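Local coordinates for protein NADP-dependent glyceraldehyde-3-phosphate dehydrogenase (Bacillus halodurans, PDB 3PRL) that probably oxidises glyceraldehyde 3-phosphate directly to 3-phosphoglycerate, without taking up inorganic phosphate, using NADP as the electron acceptor, at residues A146-E151 with E476-L481; D60-W65 with G180-F185. All coordinates share one frame; numbering follows the deposited sequence.

Contact 1: residues A146-E151 with E476-L481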
# COMPACT_ATOMS: atom_id res chain seq x y z
N ALA D 146 -15.53 -6.27 -4.53
CA ALA D 146 -15.75 -4.91 -4.06
C ALA D 146 -14.67 -4.00 -4.65
O ALA D 146 -13.47 -4.30 -4.53
CB ALA D 146 -15.77 -4.86 -2.54
N LEU D 147 -15.11 -2.95 -5.35
CA LEU D 147 -14.25 -1.86 -5.83
C LEU D 147 -14.32 -0.74 -4.82
O LEU D 147 -15.39 -0.13 -4.63
CB LEU D 147 -14.72 -1.34 -7.20
CG LEU D 147 -14.27 -1.98 -8.52
CD1 LEU D 147 -13.95 -3.45 -8.38
CD2 LEU D 147 -15.33 -1.78 -9.61
N VAL D 148 -13.20 -0.49 -4.14
CA VAL D 148 -13.15 0.52 -3.09
C VAL D 148 -12.41 1.73 -3.64
O VAL D 148 -11.31 1.62 -4.18
CB VAL D 148 -12.52 -0.04 -1.75
CG1 VAL D 148 -12.68 0.95 -0.58
CG2 VAL D 148 -13.16 -1.39 -1.35
N GLU D 149 -13.04 2.89 -3.55
CA GLU D 149 -12.40 4.13 -3.93
C GLU D 149 -12.58 5.16 -2.82
O GLU D 149 -13.22 4.84 -1.80
CB GLU D 149 -12.94 4.64 -5.27
CG GLU D 149 -12.33 3.92 -6.48
CD GLU D 149 -13.07 4.21 -7.79
OE1 GLU D 149 -14.32 4.09 -7.83
OE2 GLU D 149 -12.38 4.57 -8.80
N ARG D 150 -12.02 6.36 -3.00
CA ARG D 150 -12.23 7.49 -2.11
C ARG D 150 -13.10 8.60 -2.72
O ARG D 150 -12.90 9.00 -3.86
CB ARG D 150 -10.90 8.11 -1.66
CG ARG D 150 -10.09 7.16 -0.83
CD ARG D 150 -9.53 7.85 0.37
NE ARG D 150 -9.58 6.93 1.48
CZ ARG D 150 -10.20 7.13 2.62
NH1 ARG D 150 -10.81 8.28 2.89
NH2 ARG D 150 -10.19 6.16 3.53
N GLU D 151 -14.02 9.11 -1.91
CA GLU D 151 -15.01 10.11 -2.34
C GLU D 151 -14.87 11.34 -1.45
O GLU D 151 -14.73 11.19 -0.24
CB GLU D 151 -16.41 9.50 -2.20
CG GLU D 151 -17.62 10.45 -2.30
CD GLU D 151 -18.05 10.78 -3.73
OE1 GLU D 151 -17.20 10.88 -4.63
OE2 GLU D 151 -19.26 10.98 -3.95
N GLU D 476 -14.52 6.18 2.13
CA GLU D 476 -14.58 5.06 1.24
C GLU D 476 -15.91 5.04 0.49
O GLU D 476 -16.97 5.35 1.05
CB GLU D 476 -14.35 3.73 1.97
CG GLU D 476 -12.88 3.47 2.32
CD GLU D 476 -12.51 3.90 3.73
OE1 GLU D 476 -13.21 4.77 4.30
OE2 GLU D 476 -11.53 3.37 4.28
N ARG D 477 -15.80 4.68 -0.78
CA ARG D 477 -16.90 4.52 -1.69
C ARG D 477 -16.80 3.11 -2.25
O ARG D 477 -15.87 2.80 -2.98
CB ARG D 477 -16.79 5.57 -2.79
CG ARG D 477 -17.80 5.38 -3.92
CD ARG D 477 -18.33 6.67 -4.55
NE ARG D 477 -19.68 6.32 -4.94
CZ ARG D 477 -20.80 6.83 -4.43
NH1 ARG D 477 -20.79 7.83 -3.57
NH2 ARG D 477 -21.96 6.34 -4.85
N VAL D 478 -17.74 2.25 -1.88
CA VAL D 478 -17.66 0.83 -2.26
C VAL D 478 -18.76 0.47 -3.28
O VAL D 478 -19.92 0.80 -3.08
CB VAL D 478 -17.79 -0.11 -1.01
CG1 VAL D 478 -17.61 -1.59 -1.39
CG2 VAL D 478 -16.79 0.29 0.09
N THR D 479 -18.35 -0.18 -4.37
CA THR D 479 -19.27 -0.74 -5.35
C THR D 479 -18.99 -2.23 -5.41
O THR D 479 -17.84 -2.66 -5.64
CB THR D 479 -19.04 -0.16 -6.76
OG1 THR D 479 -19.00 1.26 -6.69
CG2 THR D 479 -20.17 -0.57 -7.69
N VAL D 480 -20.02 -3.02 -5.16
CA VAL D 480 -19.87 -4.46 -5.20
C VAL D 480 -20.50 -4.99 -6.48
O VAL D 480 -21.69 -4.76 -6.74
CB VAL D 480 -20.55 -5.12 -4.00
CG1 VAL D 480 -20.38 -6.63 -4.08
CG2 VAL D 480 -20.05 -4.55 -2.65
N LEU D 481 -19.70 -5.67 -7.29
CA LEU D 481 -20.21 -6.34 -8.50
C LEU D 481 -20.33 -7.85 -8.29
O LEU D 481 -19.63 -8.42 -7.42
CB LEU D 481 -19.30 -6.05 -9.71
CG LEU D 481 -19.00 -4.61 -10.15
CD1 LEU D 481 -17.96 -4.57 -11.29
CD2 LEU D 481 -20.23 -3.86 -10.60
O HOH W 1 -16.27 2.14 -5.77
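Leu147 and Thr479 face each other as a hydrogen-bonded antiparallel pair, and Glu149 and Arg477 form the next such pair along the ladder. Leu147 N reaches Thr479 O at 2.8 Å, nearly straight at the hydrogen (169°), and Thr479 N returns the bond to Leu147 O; Glu149 and Arg477 exchange the same pair of bonds. The CA atoms of Val478 and Glu476 fill in with CA-H...O contacts.

Apolar side chains pack tightly on the face carrying Ala146, Val148, Val478 and Val480. Here Ala146 CB lies 3.9 Å from Val478 CG1, the methyl that stands anti to the backbone N (chi1 -176°), and Phe451 of the second subunit packs on Ala146. Further along, Val148 CG1 rests 3.8 Å from Glu476 CG, and the acidic chain bends beyond it. Its OE2 forms a salt bridge of 3.2 Å with Arg150 NH2, the two planes turned 52° apart; Arg150 NH1 is hydrogen-bonded to Thr474 OG1.

On the other face Leu147 CD2 meets Leu481 CD1 at 4.2 Å, and Leu147 of the third subunit packs against Leu147. The looser, more polar part lies around the partly exposed Thr479 and Glu149, where a water is hydrogen-bonded to Leu147 O (2.7 Å) and to Thr479 OG1. At the end of the ladder, Glu151 OE2 and Arg477 NH1 make a long salt bridge of 3.5 Å; Glu151 OE1 also pairs with Lys431 of the second subunit, and Arg477 NH2 bonds to its Leu433 O.

Val478, Thr479 and Val480 continue the ladder into a parallel strand of the second subunit, so the pairing belongs to the projecting oligomerisation arm of the aldehyde dehydrogenase fold, whose sheet runs on across the subunit boundary.

Contact 2: residues D60-W65 with G180-F185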
# COMPACT_ATOMS: atom_id res chain seq x y z
N ASP D 60 -23.30 23.77 -4.09
CA ASP D 60 -23.75 23.64 -5.48
C ASP D 60 -22.58 23.44 -6.41
O ASP D 60 -22.65 22.64 -7.34
CB ASP D 60 -24.58 24.85 -5.90
CG ASP D 60 -25.91 24.95 -5.16
OD1 ASP D 60 -26.33 23.96 -4.52
OD2 ASP D 60 -26.52 26.02 -5.22
N ALA D 61 -21.48 24.15 -6.16
CA ALA D 61 -20.27 23.98 -6.95
C ALA D 61 -19.55 22.65 -6.67
O ALA D 61 -18.85 22.13 -7.52
CB ALA D 61 -19.34 25.15 -6.75
N GLN D 62 -19.73 22.12 -5.46
CA GLN D 62 -19.24 20.77 -5.08
C GLN D 62 -19.64 19.69 -6.09
O GLN D 62 -18.86 18.79 -6.39
CB GLN D 62 -19.72 20.41 -3.66
CG GLN D 62 -19.95 18.90 -3.35
CD GLN D 62 -18.68 18.15 -3.01
OE1 GLN D 62 -18.60 16.93 -3.15
NE2 GLN D 62 -17.66 18.88 -2.55
N LYS D 63 -20.86 19.79 -6.61
CA LYS D 63 -21.38 18.76 -7.52
C LYS D 63 -20.82 18.88 -8.95
O LYS D 63 -20.77 17.90 -9.69
CB LYS D 63 -22.92 18.75 -7.50
CG LYS D 63 -23.53 18.94 -6.11
CD LYS D 63 -25.02 18.62 -6.05
CE LYS D 63 -25.71 19.33 -4.89
NZ LYS D 63 -26.07 20.76 -5.22
N ILE D 64 -20.37 20.08 -9.31
CA ILE D 64 -19.70 20.29 -10.61
C ILE D 64 -18.21 19.95 -10.50
O ILE D 64 -17.67 19.16 -11.27
CB ILE D 64 -19.96 21.73 -11.18
CG1 ILE D 64 -21.42 21.86 -11.65
CG2 ILE D 64 -18.97 22.09 -12.32
CD1 ILE D 64 -22.05 23.23 -11.43
N TRP D 65 -17.55 20.54 -9.50
CA TRP D 65 -16.14 20.32 -9.24
C TRP D 65 -15.75 18.84 -9.05
O TRP D 65 -14.78 18.36 -9.67
CB TRP D 65 -15.73 21.12 -8.01
CG TRP D 65 -14.31 21.01 -7.63
CD1 TRP D 65 -13.80 20.47 -6.48
CD2 TRP D 65 -13.19 21.46 -8.40
NE1 TRP D 65 -12.43 20.56 -6.48
CE2 TRP D 65 -12.03 21.16 -7.65
CE3 TRP D 65 -13.05 22.07 -9.65
CZ2 TRP D 65 -10.74 21.45 -8.11
CZ3 TRP D 65 -11.77 22.38 -10.11
CH2 TRP D 65 -10.63 22.07 -9.34
N GLY D 180 -11.75 16.83 -4.32
CA GLY D 180 -13.07 17.05 -4.87
C GLY D 180 -14.09 17.62 -3.91
O GLY D 180 -15.29 17.62 -4.21
N ASN D 181 -13.62 18.11 -2.77
CA ASN D 181 -14.45 18.87 -1.81
C ASN D 181 -14.47 20.32 -2.25
O ASN D 181 -13.72 20.71 -3.12
CB ASN D 181 -13.85 18.77 -0.40
CG ASN D 181 -13.79 17.33 0.12
OD1 ASN D 181 -14.77 16.83 0.66
ND2 ASN D 181 -12.63 16.67 -0.04
N THR D 182 -15.36 21.13 -1.65
CA THR D 182 -15.27 22.58 -1.76
C THR D 182 -14.91 23.17 -0.38
O THR D 182 -14.93 22.46 0.63
CB THR D 182 -16.53 23.21 -2.39
OG1 THR D 182 -17.69 22.85 -1.64
CG2 THR D 182 -16.68 22.71 -3.82
N VAL D 183 -14.55 24.45 -0.35
CA VAL D 183 -14.05 25.06 0.87
C VAL D 183 -14.79 26.33 1.28
O VAL D 183 -15.01 27.26 0.47
CB VAL D 183 -12.52 25.29 0.85
CG1 VAL D 183 -12.07 26.04 2.08
CG2 VAL D 183 -11.76 23.97 0.77
N VAL D 184 -15.18 26.36 2.54
CA VAL D 184 -15.45 27.61 3.23
C VAL D 184 -14.21 27.93 4.06
O VAL D 184 -13.86 27.17 4.96
CB VAL D 184 -16.74 27.53 4.06
CG1 VAL D 184 -16.94 28.81 4.85
CG2 VAL D 184 -17.90 27.32 3.14
N PHE D 185 -13.53 29.02 3.70
CA PHE D 185 -12.27 29.44 4.32
C PHE D 185 -12.48 30.61 5.30
O PHE D 185 -12.91 31.70 4.90
CB PHE D 185 -11.26 29.86 3.25
CG PHE D 185 -9.92 30.37 3.80
CD1 PHE D 185 -9.33 29.77 4.92
CD2 PHE D 185 -9.26 31.44 3.19
CE1 PHE D 185 -8.12 30.23 5.45
CE2 PHE D 185 -8.03 31.90 3.69
CZ PHE D 185 -7.46 31.29 4.83
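Gly180 meets the helix through its carbonyl, which lies beside the amide of Gln62, 3.2 Å from NE2. The glycine ends helix 167-178 in a Schellman motif; its positive phi (98°) would press a CB against the preceding carbonyl oxygen. Trp65 approaches the same peptide, its CD1 standing 3.8 Å from Gly180 C. The indole lies against the turn, and its NE1 is held by Leu177 O in the last turn of that helix.

At Asn181 the backbone does the touching. The carbonyl O sits 3.4 Å from Trp65 CD1, obliquely to the ring, and CA lies 3.3 Å from Gln62 NE2. Its side chain is hydrogen-bonded through ND2 to Met473 O and Ala176 O, and through OD1 to Gly154 N. These bonds fasten the turn that joins helix 167-178 to strand 182-186, part of the Rossmann-like, parallel-stranded coenzyme domain of aldehyde dehydrogenases, against which helix 48-65 packs.

Thr182 opens the strand and points its side chain at the helix. Its CG2 reaches the backbone of Gln62, 3.5 Å from CA, and also approaches Ala61. With OG1 set between the backbone N and the carbonyl carbon (chi1 57°), the hydroxyl bonds to Ala58 O one turn earlier in the helix. Gln62 CB lies 3.8 Å from both OG1 and CG2 of Thr182, and the chain then bends at chi2 (82°) to bring its amide alongside the Gly180 carbonyl and Asn181 CA. Cutting Gln62 back to an alanine would probably open a gap beside the Gly180 carbonyl and the Asn181 CA, while leaving the CB contact with Thr182. From Val183 onward the strand moves away from the helix.

How the contacts relate
Contacts 1 and 2 reach the same sheet through neighbouring strands. Strand 144-159 supplies residues 146-151 to contact 1, then runs on to become the parallel neighbour of strand 182-186, which carries contact 2. Their centres are 21 Å apart and their nearest atoms about 6 Å, so they do not touch; strand 144-159, part of contact 1, pairs with strand 182-186 of contact 2 and so connects them. Contact 1 is built into the subunit interface, whereas no other chain reaches contact 2, which joins a helix to the coenzyme-domain core. Both lie away from the annotated sites, although strand 144-159 leads toward Ser160 and strand 182-186 ends at Lys186, each an NADP-binding residue.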